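Local coordinates for conserved hypothetical protein (Streptococcus pyogenes, PDB 2EWC), which is of unknown function but belongs to the highly conserved YjgF family and was tentatively regarded as a translation initiation inhibitor, at residues Asp47-Arg52 with Leu58-Val63; Pro77-Met82 with Pro92-Ile97. All coordinates share one frame; numbering follows the deposited sequence.

Interaction 1: residues Asp47-Arg52 with Leu58-Val63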
# COMPACT_ATOMS: atom_id res chain seq x y z
N ASP B 47 -19.43 18.69 35.68
CA ASP B 47 -20.14 18.89 36.95
C ASP B 47 -21.66 18.83 36.73
O ASP B 47 -22.36 18.22 37.56
CB ASP B 47 -19.80 20.24 37.59
CG ASP B 47 -18.37 20.33 38.14
OD1 ASP B 47 -17.68 19.29 38.33
OD2 ASP B 47 -17.93 21.49 38.42
N GLU B 48 -22.17 19.46 35.66
CA GLU B 48 -23.60 19.35 35.34
C GLU B 48 -23.99 17.91 35.02
O GLU B 48 -25.02 17.42 35.50
CB GLU B 48 -24.05 20.27 34.19
CG GLU B 48 -24.98 21.46 34.61
CD GLU B 48 -26.10 21.80 33.57
OE1 GLU B 48 -25.85 21.91 32.32
OE2 GLU B 48 -27.25 22.00 34.03
N MSE B 49 -23.15 17.23 34.22
CA MSE B 49 -23.37 15.83 33.86
C MSE B 49 -23.50 14.97 35.13
O MSE B 49 -24.45 14.18 35.25
CB MSE B 49 -22.27 15.31 32.93
CG MSE B 49 -22.45 13.86 32.48
SE MSE B 49 -21.28 13.25 31.22
CE MSE B 49 -19.72 13.51 32.01
N GLU B 50 -22.57 15.14 36.07
CA GLU B 50 -22.62 14.45 37.36
C GLU B 50 -23.86 14.82 38.18
O GLU B 50 -24.46 13.94 38.82
CB GLU B 50 -21.36 14.73 38.20
CG GLU B 50 -20.10 14.10 37.65
CD GLU B 50 -18.92 14.19 38.59
OE1 GLU B 50 -18.59 15.32 39.05
OE2 GLU B 50 -18.31 13.13 38.88
N ARG B 51 -24.20 16.11 38.19
CA ARG B 51 -25.38 16.59 38.90
C ARG B 51 -26.61 15.87 38.38
O ARG B 51 -27.41 15.39 39.15
CB ARG B 51 -25.58 18.10 38.74
CG ARG B 51 -26.82 18.63 39.50
CD ARG B 51 -27.10 20.12 39.31
NE ARG B 51 -27.49 20.42 37.94
CZ ARG B 51 -28.71 20.29 37.43
NH1 ARG B 51 -29.73 19.87 38.17
NH2 ARG B 51 -28.91 20.59 36.14
N ARG B 52 -26.75 15.82 37.06
CA ARG B 52 -27.95 15.23 36.47
C ARG B 52 -27.99 13.72 36.73
O ARG B 52 -29.02 13.20 37.09
CB ARG B 52 -28.06 15.56 34.99
CG ARG B 52 -28.70 16.93 34.74
CD ARG B 52 -28.32 17.43 33.34
NE ARG B 52 -29.02 18.66 32.97
CZ ARG B 52 -28.80 19.34 31.85
NH1 ARG B 52 -27.87 18.95 30.97
NH2 ARG B 52 -29.51 20.45 31.60
N LEU B 58 -26.84 7.69 39.83
CA LEU B 58 -25.76 7.22 38.98
C LEU B 58 -24.54 8.13 39.07
O LEU B 58 -24.58 9.21 39.66
CB LEU B 58 -26.21 7.06 37.52
CG LEU B 58 -27.31 6.02 37.25
CD1 LEU B 58 -27.71 6.08 35.80
CD2 LEU B 58 -26.85 4.60 37.66
N THR B 59 -23.48 7.67 38.42
CA THR B 59 -22.15 8.19 38.53
C THR B 59 -21.59 8.13 37.08
O THR B 59 -22.14 7.43 36.21
CB THR B 59 -21.44 7.24 39.52
OG1 THR B 59 -21.01 7.93 40.71
CG2 THR B 59 -20.34 6.44 38.89
N LEU B 60 -20.51 8.88 36.82
CA LEU B 60 -19.80 8.83 35.53
C LEU B 60 -19.40 7.42 35.07
O LEU B 60 -19.21 7.20 33.87
CB LEU B 60 -18.53 9.69 35.58
CG LEU B 60 -18.69 11.21 35.77
CD1 LEU B 60 -17.36 11.90 35.80
CD2 LEU B 60 -19.57 11.79 34.71
N ASP B 61 -19.24 6.49 36.02
CA ASP B 61 -19.01 5.07 35.71
C ASP B 61 -20.19 4.49 34.88
O ASP B 61 -20.01 3.50 34.19
CB ASP B 61 -18.81 4.22 36.98
CG ASP B 61 -17.34 4.21 37.52
OD1 ASP B 61 -16.47 5.05 37.15
OD2 ASP B 61 -17.08 3.32 38.37
N ALA B 62 -21.38 5.09 34.97
CA ALA B 62 -22.54 4.62 34.19
C ALA B 62 -22.57 5.19 32.78
O ALA B 62 -23.37 4.75 31.96
CB ALA B 62 -23.83 4.94 34.90
N VAL B 63 -21.71 6.16 32.47
CA VAL B 63 -21.81 6.80 31.16
C VAL B 63 -21.20 5.94 30.05
O VAL B 63 -20.04 5.54 30.12
CB VAL B 63 -21.21 8.21 31.16
CG1 VAL B 63 -21.35 8.85 29.75
CG2 VAL B 63 -21.93 9.07 32.18
O HOH W 1 -23.12 11.64 39.55
O HOH W 2 -19.05 10.46 39.04
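Met49, a selenomethionine, sends its side chain from helix 38-54 to Leu60 with CG anti to the backbone N (chi1 -179°), and a bend at chi3 turns the terminal methyl onto the leucine. CE lies 3.2 Å from Leu60 CD2, tighter than normal van der Waals contact, so this exact separation is doubtful. SE also packs against Val63, 4.3 Å from its CG2. Glu50 follows and lies roughly perpendicular to Leu60: its CG sits 3.7 Å from Leu60 CG, and OE2 reaches 3.4 Å from Leu60 CD1. No direct hydrogen bond joins the segments; two waters do that work. One donates to both Glu50 O and Leu58 O. The other donates to Glu50 OE2, at 2.8 Å, and accepts from Leu60 N, at the first residue of the 3-10 segment 60-62. The second carboxylate oxygen, OE1, is held by a salt bridge to Arg86 of helix 76-87, whose Phe87 also touches both Met49 and Leu60. The contact is the return of a beta-alpha-beta crossover, in which helix 38-54 connects strand 24-30 to the parallel strand 63-70, with strand 112-119 between them.

Interaction 2: residues Pro77-Met82 with Pro92-Ile97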
# COMPACT_ATOMS: atom_id res chain seq x y z
N PRO B 77 -7.27 17.75 23.49
CA PRO B 77 -6.32 17.35 24.55
C PRO B 77 -6.60 17.97 25.94
O PRO B 77 -6.28 17.35 26.96
CB PRO B 77 -4.94 17.84 24.03
CG PRO B 77 -5.11 18.10 22.58
CD PRO B 77 -6.60 18.40 22.35
N VAL B 78 -7.17 19.17 25.98
CA VAL B 78 -7.57 19.76 27.27
C VAL B 78 -8.65 18.87 27.86
O VAL B 78 -8.58 18.53 29.03
CB VAL B 78 -8.09 21.22 27.12
CG1 VAL B 78 -8.48 21.80 28.51
CG2 VAL B 78 -7.03 22.12 26.42
N MSE B 79 -9.64 18.49 27.05
CA MSE B 79 -10.72 17.63 27.55
C MSE B 79 -10.20 16.25 27.97
O MSE B 79 -10.66 15.70 28.97
CB MSE B 79 -11.86 17.49 26.52
CG MSE B 79 -13.03 16.56 27.01
SE MSE B 79 -14.27 16.07 25.77
CE MSE B 79 -13.21 15.18 24.60
N GLU B 80 -9.28 15.69 27.18
CA GLU B 80 -8.74 14.36 27.45
C GLU B 80 -8.03 14.28 28.79
O GLU B 80 -8.15 13.26 29.49
CB GLU B 80 -7.78 13.94 26.35
CG GLU B 80 -8.51 13.44 25.12
CD GLU B 80 -7.58 12.94 24.04
OE1 GLU B 80 -6.35 13.15 24.17
OE2 GLU B 80 -8.07 12.34 23.08
N LYS B 81 -7.28 15.34 29.14
CA LYS B 81 -6.64 15.46 30.46
C LYS B 81 -7.69 15.43 31.58
O LYS B 81 -7.51 14.76 32.60
CB LYS B 81 -5.80 16.75 30.56
CG LYS B 81 -5.20 16.98 31.95
CD LYS B 81 -4.45 18.35 32.11
CE LYS B 81 -3.88 18.45 33.55
NZ LYS B 81 -3.24 19.76 33.88
N MSE B 82 -8.77 16.18 31.39
CA MSE B 82 -9.83 16.29 32.38
C MSE B 82 -10.63 15.00 32.52
O MSE B 82 -11.07 14.64 33.62
CB MSE B 82 -10.76 17.45 31.99
CG MSE B 82 -10.89 18.52 33.05
SE MSE B 82 -9.34 19.19 33.78
CE MSE B 82 -8.60 17.79 34.53
N PRO B 92 -16.25 6.32 28.48
CA PRO B 92 -17.26 6.06 27.45
C PRO B 92 -16.71 6.07 26.02
O PRO B 92 -15.59 6.56 25.77
CB PRO B 92 -18.24 7.21 27.64
CG PRO B 92 -17.38 8.33 28.10
CD PRO B 92 -16.33 7.70 28.99
N ALA B 93 -17.48 5.49 25.09
CA ALA B 93 -17.27 5.74 23.66
C ALA B 93 -17.55 7.23 23.46
O ALA B 93 -18.41 7.78 24.15
CB ALA B 93 -18.21 4.93 22.84
N ARG B 94 -16.83 7.88 22.56
CA ARG B 94 -17.15 9.27 22.28
C ARG B 94 -16.94 9.69 20.84
O ARG B 94 -16.36 8.97 20.03
CB ARG B 94 -16.38 10.23 23.22
CG ARG B 94 -15.02 10.58 22.71
CD ARG B 94 -14.41 11.77 23.45
NE ARG B 94 -13.53 11.28 24.51
CZ ARG B 94 -12.21 11.22 24.45
NH1 ARG B 94 -11.53 11.63 23.38
NH2 ARG B 94 -11.55 10.74 25.49
N LYS B 95 -17.43 10.89 20.54
CA LYS B 95 -16.98 11.61 19.37
C LYS B 95 -16.93 13.10 19.72
O LYS B 95 -17.59 13.53 20.67
CB LYS B 95 -17.91 11.35 18.17
CG LYS B 95 -19.29 11.87 18.31
CD LYS B 95 -19.91 11.96 16.89
CE LYS B 95 -21.39 12.30 16.93
NZ LYS B 95 -22.12 11.23 17.69
N SER B 96 -16.13 13.86 18.98
CA SER B 96 -16.00 15.30 19.20
C SER B 96 -16.36 16.04 17.90
O SER B 96 -16.11 15.54 16.80
CB SER B 96 -14.56 15.64 19.61
OG SER B 96 -14.23 14.98 20.83
N ILE B 97 -16.97 17.20 18.02
CA ILE B 97 -17.46 17.99 16.88
C ILE B 97 -17.12 19.45 17.14
O ILE B 97 -17.21 19.92 18.28
CB ILE B 97 -18.99 17.83 16.76
CG1 ILE B 97 -19.34 16.44 16.26
CG2 ILE B 97 -19.67 18.88 15.83
CD1 ILE B 97 -20.71 16.02 16.83
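Arg94 places CG between its backbone N and carbonyl carbon (chi1 87°) and then bends at chi3, while Met79, a selenomethionine, runs out extended from its helix and turns only at its last bond, chi3. Together these torsions lay the methyl of Met79 over one face of the Arg94 guanidinium. The two side chains run antiparallel alongside one another, and the evidence is a graded set of approaches: Met79 CE is 3.8 Å from Arg94 CD, with Arg94 NE and then CZ a little farther off. The same methyl is 3.9 Å from Ser96 OG, so it spans two residues that point to the helix side of the strand.

Glu80 comes in from another direction, its side chain set across that of Arg94. Its OE2 stands at the edge of the guanidinium, near its plane, 3.5 Å from Arg94 NH1. At that distance, and with the carboxylate and guanidinium planes 53° apart, the pair is a salt bridge without a hydrogen bond. The stronger polar partners of both side chains lie on the second subunit: Glu80 OE1 forms a salt bridge with its Arg13, and Arg94 NH2 donates to the backbone O of that same Arg13.

The segments run nearly antiparallel, at 151°, with their axes 11.7 Å apart, a gap bridged by side chains alone. Helix 76-87 thus packs on strand 93-98 as the connecting helix of a beta-alpha-beta unit. Strand 63-70, whose Cys68 and Phe70 touch Met79, lies alongside strand 93-98 in parallel, and helix 38-54 lies alongside helix 76-87, touching Val78 and Met82.

How the interactions relate
Interaction 1 closes before interaction 2 opens along the chain, and their centres lie about 15 Å apart. They meet where Val63 O comes 3.5 Å from Pro92 CB: Val63 begins the strand that follows interaction 1, and Pro92 precedes the strand of interaction 2. Those strands, 63-70 and 93-98, are parallel neighbours, and backbone hydrogen bonds join Ala93 to Val64. Phe87 of helix 76-87 is a further shared element, touching Met49 and Leu60 on one contact and Pro92 on the other. Both segment pairs also reach the second subunit: Asp61 O accepts from its Arg6, and interaction 2 meets that subunit too. Both contacts therefore lie close to a subunit interface.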